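Local coordinates for uncharacterized protein (Bacteroides ovatus CL02T12C04, PDB 6PTM), which probably hydrolyses carrageenan oligosaccharides from the chain end, as an exo-acting carrageenase of glycoside hydrolase family 42, at residues V670-T673 / L674-K678. Numbering follows the deposited sequence.
Sequences VVST and LNEMK
With chi1 at 69°, Thr-673 sets OG1 between its own backbone N and carbonyl carbon, facing the first turn of the helix; Glu-676, its CG anti to the carbonyl carbon (chi1 -64°) and its chain extended beyond, reaches back across the threonine at about a right angle. Thr-673 is the N-cap: OG1 accepts a nearly straight bond from Glu-676 N (3.0 Å), a task suited to a short hydroxyl side chain, while Thr-673 O begins the helical ladder by accepting from Met-677 N (2.8 Å). Glu-676 returns the bond one residue earlier than a classical capping box, its OE1 taking Ser-672 N at 2.7 Å from above the carboxylate plane. Its negative charge, close to the helix N-terminus, is likely to suit the helix dipole. Replacing Glu-676 by an alanine removes the carboxylate, and Ser-672 N would probably lose its acceptor, leaving the preceding loop freer to move. Branched Val-671 crosses Met-677 at about a right angle and lays CG2 against its CB (3.8 Å), and the flexible methionine bends at chi3 to bring CE near the same methyl. The turn links edge strand 667-670 of a parallel five-stranded sheet to helix 674-687, where Leu-674 and Met-677 pack on Ile-586 of helix 579-590 and on Tyr-618.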
loop_
_atom_site.group_PDB
_atom_site.type_symbol
_atom_site.label_atom_id
_atom_site.label_comp_id
_atom_site.label_asym_id
_atom_site.label_seq_id
_atom_site.Cartn_x
_atom_site.Cartn_y
_atom_site.Cartn_z
ATOM N N VAL A 670 -18.586 25.738 -12.470
ATOM C CA VAL A 670 -18.210 25.090 -13.750
ATOM C C VAL A 670 -16.907 25.711 -14.223
ATOM O O VAL A 670 -16.803 26.926 -14.240
ATOM C CB VAL A 670 -19.348 25.192 -14.779
ATOM C CG1 VAL A 670 -19.035 24.418 -16.048
ATOM C CG2 VAL A 670 -20.659 24.747 -14.133
ATOM N N VAL A 671 -15.949 24.881 -14.602
ATOM C CA VAL A 671 -14.599 25.333 -15.025
ATOM C C VAL A 671 -14.254 24.601 -16.320
ATOM O O VAL A 671 -14.924 23.600 -16.641
ATOM C CB VAL A 671 -13.550 25.085 -13.920
ATOM C CG1 VAL A 671 -13.925 25.783 -12.631
ATOM C CG2 VAL A 671 -13.319 23.604 -13.673
ATOM N N SER A 672 -13.260 25.097 -17.050
ATOM C CA SER A 672 -12.908 24.618 -18.410
ATOM C C SER A 672 -11.519 23.989 -18.412
ATOM O O SER A 672 -11.245 23.221 -19.347
ATOM C CB SER A 672 -13.016 25.750 -19.404
ATOM O OG SER A 672 -14.340 26.254 -19.408
ATOM N N THR A 673 -10.656 24.340 -17.453
ATOM C CA THR A 673 -9.248 23.884 -17.434
ATOM C C THR A 673 -8.877 23.351 -16.049
ATOM O O THR A 673 -9.487 23.752 -15.057
ATOM C CB THR A 673 -8.260 24.995 -17.823
ATOM O OG1 THR A 673 -8.270 25.957 -16.768
ATOM C CG2 THR A 673 -8.603 25.648 -19.139
ATOM N N LEU A 674 -7.832 22.535 -16.027
ATOM C CA LEU A 674 -7.154 22.029 -14.811
ATOM C C LEU A 674 -6.736 23.215 -13.945
ATOM O O LEU A 674 -6.972 23.176 -12.719
ATOM C CB LEU A 674 -5.953 21.215 -15.278
ATOM C CG LEU A 674 -5.644 19.955 -14.496
ATOM C CD1 LEU A 674 -6.895 19.299 -13.955
ATOM C CD2 LEU A 674 -4.887 18.989 -15.378
ATOM N N ASN A 675 -6.201 24.275 -14.557
ATOM C CA ASN A 675 -5.732 25.464 -13.795
ATOM C C ASN A 675 -6.929 26.108 -13.113
ATOM O O ASN A 675 -6.862 26.338 -11.909
ATOM C CB ASN A 675 -4.937 26.455 -14.652
ATOM C CG ASN A 675 -3.504 26.011 -14.857
ATOM O OD1 ASN A 675 -3.041 25.042 -14.249
ATOM N ND2 ASN A 675 -2.788 26.712 -15.714
ATOM N N GLU A 676 -8.005 26.355 -13.846
ATOM C CA GLU A 676 -9.239 26.895 -13.239
ATOM C C GLU A 676 -9.692 25.951 -12.123
ATOM O O GLU A 676 -10.089 26.427 -11.055
ATOM C CB GLU A 676 -10.356 27.024 -14.276
ATOM C CG GLU A 676 -10.037 28.010 -15.386
ATOM C CD GLU A 676 -11.119 28.134 -16.439
ATOM O OE1 GLU A 676 -12.150 27.459 -16.295
ATOM O OE2 GLU A 676 -10.933 28.938 -17.385
ATOM N N MET A 677 -9.696 24.645 -12.373
ATOM C CA MET A 677 -10.244 23.704 -11.353
ATOM C C MET A 677 -9.397 23.840 -10.084
ATOM O O MET A 677 -9.968 24.010 -8.997
ATOM C CB MET A 677 -10.232 22.261 -11.868
ATOM C CG MET A 677 -10.663 21.238 -10.833
ATOM S SD MET A 677 -11.056 19.663 -11.614
ATOM C CE MET A 677 -12.671 20.058 -12.301
ATOM N N LYS A 678 -8.064 23.847 -10.216
ATOM C CA LYS A 678 -7.170 24.048 -9.043
ATOM C C LYS A 678 -7.461 25.396 -8.369
ATOM O O LYS A 678 -7.588 25.426 -7.119
ATOM C CB LYS A 678 -5.694 23.933 -9.416
ATOM C CG LYS A 678 -4.758 24.358 -8.294
ATOM C CD LYS A 678 -3.296 24.169 -8.642
ATOM C CE LYS A 678 -2.364 24.759 -7.609
ATOM N NZ LYS A 678 -1.052 24.088 -7.657
#